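Local atomic coordinates of extracellular solute-binding protein family 1 (Kribbella flavida, PDB entry 5IXP), a protein that probably captures a solute outside the cell and delivers it to an ABC transporter for uptake, as other extracellular solute-binding proteins do. Residues K337-V340 against N341-N344; A135-A138 against K139-D143; Q299-K302 against V303-V307. All coordinates share one frame; numbering follows the deposited sequence.

Interaction 1. Residues K337-V340 against N341-N344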
ATOM      1  N   LYS A 337      -2.298  17.383  -6.088  1.00 17.19           N
ATOM      2  CA  LYS A 337      -2.005  18.085  -4.846  1.00 19.17           C
ATOM      3  C   LYS A 337      -2.470  17.281  -3.639  1.00 18.20           C
ATOM      4  O   LYS A 337      -1.782  17.239  -2.611  1.00 18.01           O
ATOM      5  CB  LYS A 337      -2.655  19.465  -4.866  1.00 19.93           C
ATOM      6  CG  LYS A 337      -2.042  20.404  -5.891  1.00 22.40           C
ATOM      7  CD  LYS A 337      -2.819  21.693  -5.969  1.00 27.80           C
ATOM      8  CE  LYS A 337      -2.151  22.677  -6.909  1.00 34.24           C
ATOM      9  NZ  LYS A 337      -2.965  23.914  -6.989  1.00 41.53           N
ATOM     10  N   ILE A 338      -3.625  16.622  -3.749  1.00 17.30           N
ATOM     11  CA  ILE A 338      -4.143  15.860  -2.618  1.00 15.12           C
ATOM     12  C   ILE A 338      -3.167  14.752  -2.239  1.00 15.52           C
ATOM     13  O   ILE A 338      -2.790  14.601  -1.072  1.00 15.14           O
ATOM     14  CB  ILE A 338      -5.538  15.298  -2.940  1.00 15.22           C
ATOM     15  CG1 ILE A 338      -6.581  16.425  -2.946  1.00 16.67           C
ATOM     16  CG2 ILE A 338      -5.920  14.212  -1.933  1.00 17.71           C
ATOM     17  CD1 ILE A 338      -7.870  16.059  -3.675  1.00 15.30           C
ATOM     18  N   PHE A 339      -2.713  13.976  -3.222  1.00 14.05           N
ATOM     19  CA  PHE A 339      -1.896  12.830  -2.850  1.00 13.18           C
ATOM     20  C   PHE A 339      -0.455  13.206  -2.527  1.00 14.33           C
ATOM     21  O   PHE A 339       0.217  12.450  -1.811  1.00 15.72           O
ATOM     22  CB  PHE A 339      -2.015  11.751  -3.928  1.00 11.90           C
ATOM     23  CG  PHE A 339      -3.341  11.059  -3.881  1.00 14.27           C
ATOM     24  CD1 PHE A 339      -3.608  10.129  -2.881  1.00 15.12           C
ATOM     25  CD2 PHE A 339      -4.354  11.391  -4.766  1.00 16.59           C
ATOM     26  CE1 PHE A 339      -4.848   9.510  -2.800  1.00 13.84           C
ATOM     27  CE2 PHE A 339      -5.584  10.781  -4.682  1.00 19.01           C
ATOM     28  CZ  PHE A 339      -5.828   9.838  -3.698  1.00 16.87           C
ATOM     29  N   VAL A 340       0.020  14.377  -2.962  1.00 14.71           N
ATOM     30  CA  VAL A 340       1.254  14.915  -2.388  1.00 14.73           C
ATOM     31  C   VAL A 340       1.076  15.127  -0.890  1.00 16.69           C
ATOM     32  O   VAL A 340       1.896  14.680  -0.076  1.00 17.57           O
ATOM     33  CB  VAL A 340       1.669  16.217  -3.097  1.00 15.73           C
ATOM     34  CG1 VAL A 340       2.717  16.956  -2.275  1.00 17.46           C
ATOM     35  CG2 VAL A 340       2.207  15.905  -4.485  1.00 16.89           C
ATOM     36  N   ASN A 341       0.001  15.819  -0.504  0.64 15.53           N
ATOM     37  CA  ASN A 341      -0.281  16.012   0.917  0.64 17.97           C
ATOM     38  C   ASN A 341      -0.412  14.681   1.644  0.64 15.58           C
ATOM     39  O   ASN A 341       0.116  14.516   2.751  0.64 15.75           O
ATOM     40  CB  ASN A 341      -1.557  16.833   1.104  0.64 17.79           C
ATOM     41  CG  ASN A 341      -1.393  18.269   0.674  0.64 17.79           C
ATOM     42  OD1 ASN A 341      -0.276  18.777   0.572  0.64 19.24           O
ATOM     43  ND2 ASN A 341      -2.516  18.947   0.439  0.64 17.97           N
ATOM     44  N   ARG A 342      -1.111  13.717   1.037  1.00 13.60           N
ATOM     45  CA  ARG A 342      -1.309  12.431   1.707  1.00 12.59           C
ATOM     46  C   ARG A 342       0.012  11.693   1.881  1.00 14.89           C
ATOM     47  O   ARG A 342       0.239  11.054   2.912  1.00 17.71           O
ATOM     48  CB  ARG A 342      -2.315  11.566   0.938  1.00 12.78           C
ATOM     49  CG  ARG A 342      -3.721  12.174   0.814  1.00 14.01           C
ATOM     50  CD  ARG A 342      -4.455  12.271   2.154  1.00 15.67           C
ATOM     51  NE  ARG A 342      -4.204  13.514   2.885  1.00 18.04           N
ATOM     52  CZ  ARG A 342      -3.709  13.572   4.124  1.00 18.88           C
ATOM     53  NH1 ARG A 342      -3.536  14.746   4.713  1.00 21.49           N
ATOM     54  NH2 ARG A 342      -3.395  12.460   4.784  1.00 19.65           N
ATOM     55  N   ALA A 343       0.906  11.782   0.895  1.00 14.63           N
ATOM     56  CA  ALA A 343       2.205  11.134   1.032  1.00 14.06           C
ATOM     57  C   ALA A 343       3.041  11.810   2.109  1.00 14.97           C
ATOM     58  O   ALA A 343       3.712  11.131   2.901  1.00 15.85           O
ATOM     59  CB  ALA A 343       2.946  11.140  -0.307  1.00 12.91           C
ATOM     60  N   ASN A 344       3.007  13.144   2.159  1.00 15.27           N
ATOM     61  CA  ASN A 344       3.813  13.882   3.126  1.00 18.50           C
ATOM     62  C   ASN A 344       3.349  13.664   4.557  1.00 22.29           C
ATOM     63  O   ASN A 344       4.101  13.962   5.489  1.00 25.12           O
ATOM     64  CB  ASN A 344       3.799  15.379   2.805  1.00 20.42           C
ATOM     65  CG  ASN A 344       4.738  15.736   1.672  1.00 21.50           C
ATOM     66  OD1 ASN A 344       5.742  15.066   1.466  1.00 23.15           O
ATOM     67  ND2 ASN A 344       4.423  16.801   0.941  1.00 25.12           N
TER
HETATM   68  O   HOH W   1      -0.080  19.436  -2.191  1.00 25.45           O
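A chi1 of -72° sets Ile338 CG2 trans to the backbone N, and from there the methyl reaches Arg342 CG, 4.1 Å away. The two side chains cross at a slant. Arg342 bends at chi2 (-67°) and again at chi3, so its aliphatic start stays by the helix while the guanidinium swings off to partners elsewhere: NE forms a salt bridge with Asp261, and NH2 bonds to Gly266 O. CG of the same residue also lies 3.2 Å from Ile338 O, the carbonyl that receives Arg342 N at 2.8 Å. Farther along, Val340 and Asn344 run side by side in the same direction, with Val340 CG1 3.6 Å from Asn344 ND2. In one of two conformers of Asn341, a water donates to both Lys337 O and Asn341 OD1, each at 2.8 Å, and Asp261 is shared, OD1 by Arg342 NE and OD2 by Asn341 ND2. Lys337 O also accepts Asn341 N. Phe339 and Ala343 touch strand 108-121 and Phe310 of strand 310-311. Four successive i to i+4 backbone bonds, from Asn341 N to Asn344 N, mark the last turns of alpha-helix 335-344, laid against the central sheet of a periplasmic-binding-protein-type fold.

Interaction 2. Residues A135-A138 against K139-D143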
ATOM      1  N   ALA A 135     -13.495  19.942   1.013  1.00 21.26           N
ATOM      2  CA  ALA A 135     -12.852  20.671   2.103  1.00 20.14           C
ATOM      3  C   ALA A 135     -13.639  20.536   3.400  1.00 22.53           C
ATOM      4  O   ALA A 135     -13.046  20.463   4.484  1.00 27.02           O
ATOM      5  CB  ALA A 135     -12.671  22.144   1.728  1.00 24.44           C
ATOM      6  N   GLU A 136     -14.964  20.470   3.309  1.00 20.57           N
ATOM      7  CA  GLU A 136     -15.778  20.247   4.499  1.00 21.81           C
ATOM      8  C   GLU A 136     -15.750  18.787   4.938  1.00 23.08           C
ATOM      9  O   GLU A 136     -15.732  18.499   6.142  1.00 24.66           O
ATOM     10  CB  GLU A 136     -17.214  20.690   4.233  1.00 23.89           C
ATOM     11  CG  GLU A 136     -17.351  22.181   3.949  1.00 27.78           C
ATOM     12  CD  GLU A 136     -17.024  23.029   5.165  1.00 36.96           C
ATOM     13  OE1 GLU A 136     -17.132  22.513   6.295  1.00 36.08           O
ATOM     14  OE2 GLU A 136     -16.669  24.214   4.992  1.00 47.78           O
ATOM     15  N   VAL A 137     -15.775  17.856   3.980  1.00 18.99           N
ATOM     16  CA  VAL A 137     -15.724  16.433   4.322  1.00 16.61           C
ATOM     17  C   VAL A 137     -14.428  16.102   5.052  1.00 18.83           C
ATOM     18  O   VAL A 137     -14.419  15.318   6.011  1.00 18.84           O
ATOM     19  CB  VAL A 137     -15.905  15.576   3.052  1.00 16.42           C
ATOM     20  CG1 VAL A 137     -15.576  14.097   3.324  1.00 16.03           C
ATOM     21  CG2 VAL A 137     -17.336  15.718   2.519  1.00 16.10           C
ATOM     22  N   ALA A 138     -13.316  16.708   4.622  1.00 20.16           N
ATOM     23  CA  ALA A 138     -12.030  16.467   5.273  1.00 22.38           C
ATOM     24  C   ALA A 138     -12.086  16.743   6.773  1.00 25.16           C
ATOM     25  O   ALA A 138     -11.391  16.077   7.550  1.00 24.41           O
ATOM     26  CB  ALA A 138     -10.939  17.320   4.612  1.00 20.47           C
ATOM     27  N   LYS A 139     -12.904  17.709   7.202  1.00 20.85           N
ATOM     28  CA  LYS A 139     -12.986  18.026   8.625  1.00 24.32           C
ATOM     29  C   LYS A 139     -13.723  16.966   9.429  1.00 24.48           C
ATOM     30  O   LYS A 139     -13.607  16.957  10.655  1.00 25.47           O
ATOM     31  CB  LYS A 139     -13.667  19.377   8.830  1.00 26.28           C
ATOM     32  CG  LYS A 139     -13.002  20.533   8.107  1.00 27.49           C
ATOM     33  CD  LYS A 139     -13.827  21.805   8.280  1.00 31.58           C
ATOM     34  CE  LYS A 139     -13.277  22.939   7.445  1.00 33.99           C
ATOM     35  NZ  LYS A 139     -14.131  24.156   7.565  1.00 36.94           N
ATOM     36  N   LEU A 140     -14.468  16.074   8.777  1.00 22.53           N
ATOM     37  CA  LEU A 140     -15.189  15.026   9.492  1.00 24.86           C
ATOM     38  C   LEU A 140     -14.285  13.916  10.013  1.00 21.92           C
ATOM     39  O   LEU A 140     -14.659  13.237  10.978  1.00 23.20           O
ATOM     40  CB  LEU A 140     -16.236  14.385   8.587  1.00 25.77           C
ATOM     41  CG  LEU A 140     -17.451  15.168   8.133  1.00 28.07           C
ATOM     42  CD1 LEU A 140     -18.255  14.287   7.185  1.00 26.93           C
ATOM     43  CD2 LEU A 140     -18.273  15.565   9.336  1.00 33.08           C
ATOM     44  N   PHE A 141     -13.128  13.696   9.395  1.00 19.72           N
ATOM     45  CA  PHE A 141     -12.387  12.452   9.622  1.00 21.52           C
ATOM     46  C   PHE A 141     -10.979  12.617  10.179  1.00 23.14           C
ATOM     47  O   PHE A 141     -10.066  11.951   9.680  1.00 24.43           O
ATOM     48  CB  PHE A 141     -12.230  11.675   8.311  1.00 23.91           C
ATOM     49  CG  PHE A 141     -13.502  11.459   7.569  1.00 20.42           C
ATOM     50  CD1 PHE A 141     -14.681  11.191   8.248  1.00 19.98           C
ATOM     51  CD2 PHE A 141     -13.521  11.523   6.181  1.00 19.31           C
ATOM     52  CE1 PHE A 141     -15.862  10.993   7.556  1.00 22.68           C
ATOM     53  CE2 PHE A 141     -14.696  11.318   5.486  1.00 18.87           C
ATOM     54  CZ  PHE A 141     -15.873  11.059   6.178  1.00 19.79           C
ATOM     55  N   PRO A 142     -10.734  13.443  11.199  1.00 20.49           N
ATOM     56  CA  PRO A 142      -9.343  13.570  11.668  1.00 22.90           C
ATOM     57  C   PRO A 142      -8.805  12.285  12.283  1.00 22.82           C
ATOM     58  O   PRO A 142      -7.598  12.021  12.197  1.00 20.35           O
ATOM     59  CB  PRO A 142      -9.419  14.713  12.690  1.00 22.20           C
ATOM     60  CG  PRO A 142     -10.798  14.644  13.216  1.00 21.60           C
ATOM     61  CD  PRO A 142     -11.652  14.263  12.014  1.00 20.99           C
ATOM     62  N   ASP A 143      -9.675  11.458  12.860  1.00 19.66           N
ATOM     63  CA  ASP A 143      -9.261  10.237  13.529  1.00 20.61           C
ATOM     64  C   ASP A 143     -10.325   9.171  13.303  1.00 18.65           C
ATOM     65  O   ASP A 143     -11.420   9.451  12.805  1.00 15.73           O
ATOM     66  CB  ASP A 143      -9.022  10.474  15.020  1.00 22.52           C
ATOM     67  CG  ASP A 143     -10.158  11.215  15.679  1.00 27.09           C
ATOM     68  OD1 ASP A 143     -11.319  10.806  15.531  1.00 25.26           O
ATOM     69  OD2 ASP A 143      -9.891  12.222  16.355  1.00 35.77           O
TER
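Glu136 and Lys139 lie side by side and point the same way, but they get there by different shapes. Glu136 folds at chi2 (-67°), which turns its carboxylate forward, toward Lys139; Lys139 is extended beyond CG and runs out past Ala135 O, its CG 3.6 Å from that oxygen. Lys139 NZ is equidistant from the two carboxylate oxygens, 3.6 Å from both OE2 and OE1 of Glu136. This makes a long salt bridge on the surface, probably a modest one.

On the inner side, Val137 CG1 stands trans to the backbone N (chi1 169°), and this branch meets Phe141 CE2 at 3.6 Å, the two side chains again running alongside each other. Val137 O sits over one face of the Phe141 ring, displaced toward the rim. Both residues pack on strand 108-121, Val137 on Tyr120 and Phe141 on Ile118, on either side in sequence of Cys119, whose disulfide to Cys237 ties that strand to strand 232-238. Phe141 also makes an edge-to-face contact with Tyr147 of helix 144-157.

Lys139 N bonds to Glu136 O at 3.1 Å and Leu140 N to Val137 O at 2.9 Å, both i to i+3, with each donor well above the acceptor's carbonyl plane. A type I beta turn from Ala138 to Phe141 overlaps them, closed by a weak bond of 3.5 Å from Phe141 N to Ala138 O. Leu140 CB rests 3.3 Å from Val137 O, and its side chain turns to Leu130 and Pro131. Two residues past the turn, Asp143 occupies the N-cap position of helix 144-157.

Interaction 3. Residues Q299-K302 against V303-V307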
ATOM      1  N   GLN A 299      12.965   9.963 -13.460  1.00 13.67           N
ATOM      2  CA  GLN A 299      12.381   8.731 -13.972  1.00 12.26           C
ATOM      3  C   GLN A 299      11.040   8.437 -13.316  1.00 13.61           C
ATOM      4  O   GLN A 299      10.119   7.949 -13.980  1.00 13.54           O
ATOM      5  CB  GLN A 299      13.353   7.566 -13.789  1.00 10.52           C
ATOM      6  CG  GLN A 299      14.410   7.513 -14.911  1.00 12.13           C
ATOM      7  CD  GLN A 299      15.310   8.734 -14.926  1.00 14.10           C
ATOM      8  OE1 GLN A 299      15.192   9.594 -15.801  1.00 15.19           O
ATOM      9  NE2 GLN A 299      16.227   8.810 -13.962  1.00 11.87           N
ATOM     10  N   GLN A 300      10.894   8.746 -12.028  1.00 11.61           N
ATOM     11  CA  GLN A 300       9.591   8.532 -11.406  1.00 14.23           C
ATOM     12  C   GLN A 300       8.530   9.442 -12.014  1.00 16.18           C
ATOM     13  O   GLN A 300       7.359   9.048 -12.119  1.00 13.34           O
ATOM     14  CB  GLN A 300       9.691   8.717  -9.893  1.00 14.98           C
ATOM     15  CG  GLN A 300      10.667   7.730  -9.240  1.00 14.40           C
ATOM     16  CD  GLN A 300      10.178   7.242  -7.888  1.00 13.53           C
ATOM     17  OE1 GLN A 300       9.069   7.556  -7.475  1.00 16.98           O
ATOM     18  NE2 GLN A 300      11.003   6.478  -7.196  1.00 13.00           N
ATOM     19  N   ILE A 301       8.918  10.640 -12.457  1.00 13.92           N
ATOM     20  CA  ILE A 301       7.969  11.493 -13.170  1.00 12.39           C
ATOM     21  C   ILE A 301       7.578  10.868 -14.505  1.00 13.85           C
ATOM     22  O   ILE A 301       6.400  10.871 -14.882  1.00 15.20           O
ATOM     23  CB  ILE A 301       8.549  12.906 -13.348  1.00 15.33           C
ATOM     24  CG1 ILE A 301       8.615  13.606 -11.988  1.00 17.89           C
ATOM     25  CG2 ILE A 301       7.710  13.696 -14.360  1.00 16.41           C
ATOM     26  CD1 ILE A 301       9.468  14.839 -11.977  1.00 21.92           C
ATOM     27  N   LYS A 302       8.548  10.314 -15.242  1.00 14.31           N
ATOM     28  CA  LYS A 302       8.216   9.665 -16.509  1.00 16.74           C
ATOM     29  C   LYS A 302       7.245   8.509 -16.301  1.00 17.80           C
ATOM     30  O   LYS A 302       6.288   8.346 -17.070  1.00 16.95           O
ATOM     31  CB  LYS A 302       9.484   9.172 -17.205  1.00 17.15           C
ATOM     32  CG  LYS A 302      10.409  10.271 -17.651  1.00 21.11           C
ATOM     33  CD  LYS A 302      11.725   9.667 -18.120  1.00 22.60           C
ATOM     34  CE  LYS A 302      12.813  10.704 -18.268  1.00 25.23           C
ATOM     35  NZ  LYS A 302      14.144  10.055 -18.411  1.00 25.05           N
ATOM     36  N   VAL A 303       7.475   7.698 -15.264  1.00 15.42           N
ATOM     37  CA  VAL A 303       6.589   6.577 -14.964  1.00 14.03           C
ATOM     38  C   VAL A 303       5.208   7.084 -14.569  1.00 14.17           C
ATOM     39  O   VAL A 303       4.184   6.530 -14.988  1.00 14.30           O
ATOM     40  CB  VAL A 303       7.212   5.695 -13.861  1.00 15.34           C
ATOM     41  CG1 VAL A 303       6.208   4.667 -13.342  1.00 17.17           C
ATOM     42  CG2 VAL A 303       8.510   5.009 -14.370  1.00 15.79           C
ATOM     43  N   PHE A 304       5.159   8.146 -13.757  1.00 13.17           N
ATOM     44  CA  PHE A 304       3.880   8.747 -13.390  1.00 14.02           C
ATOM     45  C   PHE A 304       3.075   9.145 -14.628  1.00 15.31           C
ATOM     46  O   PHE A 304       1.871   8.882 -14.705  1.00 17.23           O
ATOM     47  CB  PHE A 304       4.117   9.964 -12.490  1.00 14.00           C
ATOM     48  CG  PHE A 304       2.867  10.743 -12.178  1.00 18.94           C
ATOM     49  CD1 PHE A 304       1.960  10.270 -11.242  1.00 21.18           C
ATOM     50  CD2 PHE A 304       2.614  11.963 -12.801  1.00 21.03           C
ATOM     51  CE1 PHE A 304       0.805  10.992 -10.942  1.00 25.07           C
ATOM     52  CE2 PHE A 304       1.466  12.685 -12.506  1.00 23.93           C
ATOM     53  CZ  PHE A 304       0.564  12.202 -11.577  1.00 24.74           C
ATOM     54  N   LYS A 305       3.718   9.780 -15.609  1.00 17.02           N
ATOM     55  CA  LYS A 305       2.970  10.170 -16.796  1.00 19.18           C
ATOM     56  C   LYS A 305       2.613   8.978 -17.660  1.00 20.25           C
ATOM     57  O   LYS A 305       1.579   8.997 -18.328  1.00 21.58           O
ATOM     58  CB  LYS A 305       3.735  11.212 -17.602  1.00 24.13           C
ATOM     59  CG  LYS A 305       4.331  12.300 -16.735  1.00 30.77           C
ATOM     60  CD  LYS A 305       4.749  13.481 -17.555  1.00 40.64           C
ATOM     61  CE  LYS A 305       5.895  13.130 -18.457  1.00 48.26           C
ATOM     62  NZ  LYS A 305       7.035  14.075 -18.259  1.00 53.89           N
ATOM     63  N   LYS A 306       3.433   7.933 -17.651  1.00 20.99           N
ATOM     64  CA  LYS A 306       3.175   6.789 -18.517  1.00 21.27           C
ATOM     65  C   LYS A 306       2.079   5.889 -17.954  1.00 19.36           C
ATOM     66  O   LYS A 306       1.147   5.514 -18.676  1.00 21.59           O
ATOM     67  CB  LYS A 306       4.462   5.995 -18.727  1.00 21.44           C
ATOM     68  CG  LYS A 306       4.387   5.010 -19.884  1.00 29.15           C
ATOM     69  CD  LYS A 306       5.632   4.135 -19.952  1.00 36.52           C
ATOM     70  CE  LYS A 306       5.610   3.234 -21.186  1.00 41.58           C
ATOM     71  NZ  LYS A 306       5.505   4.029 -22.448  1.00 43.68           N
ATOM     72  N   VAL A 307       2.164   5.529 -16.672  1.00 18.59           N
ATOM     73  CA  VAL A 307       1.246   4.537 -16.120  1.00 18.26           C
ATOM     74  C   VAL A 307       0.527   5.038 -14.873  1.00 17.95           C
ATOM     75  O   VAL A 307      -0.341   4.342 -14.340  1.00 22.33           O
ATOM     76  CB  VAL A 307       1.973   3.210 -15.819  1.00 19.58           C
ATOM     77  CG1 VAL A 307       2.542   2.613 -17.103  1.00 23.34           C
ATOM     78  CG2 VAL A 307       3.073   3.408 -14.810  1.00 17.71           C
TER
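The Phe304 ring stands at a slant to Ile301 O, and its CB lies 3.4 Å from that oxygen; beyond the helix the side chain touches Pro311, Val322 and Gln325. The second flat group, the Gln299 amide, is met at its oxygen: Lys302 NZ approaches OE1 in the amide plane, on a lone pair, at 2.9 Å. Its NE2 goes to Trp293 O, so both ends of the amide are bound, which should fix its rotation. Lys302 NZ has a second, charged partner in Glu20 of helix 15-24.

Ile301 O has several neighbours. It accepts Lys305 N at 3.0 Å and has Lys305 CG 3.1 Å away, a close approach that goes with CG lying beside the backbone N (chi1 -45°). Lys305 bends at chi3 (-67°) and chi4, and NZ ends 4.0 Å from Ile301 CG2, so that the two side chains cross. Val303 CG2 lies 3.4 Å from Gln299 O, and the valine packs on Leu17. Lys306 carries its charge to Asp16. Bonds of i to i+4 type from Val303 N through Val307 N make this a regular amphipathic alpha-helix, 297-307, packed against helix 15-24 in a manner consistent with the N-terminal lobe of a two-lobed solute-binding protein.

Interactions 1 and 3 are successive turns of alpha-helices, 335-344 and 297-307, whereas interaction 2 runs from helix 134-138 into a turn and uses i to i+3 bonds. Each has an exposed side and a buried one (Ile338, Phe339, Arg342 and Ala343; Val137 and Phe141; Gln299, Gln300, Val303 and Phe304), and interaction 2 lies farthest from the centre of the chain. Interactions 1 and 2 share strand 108-121, and strand 310-311 receives side chains from interactions 1 and 3. Buried Arg342 is paired with Asp261, Lys302 and Lys306 with acids of helix 15-24, and interaction 2 keeps its long salt bridge within itself. Interactions 2 and 3 lie farthest apart, about 31 Å between centres.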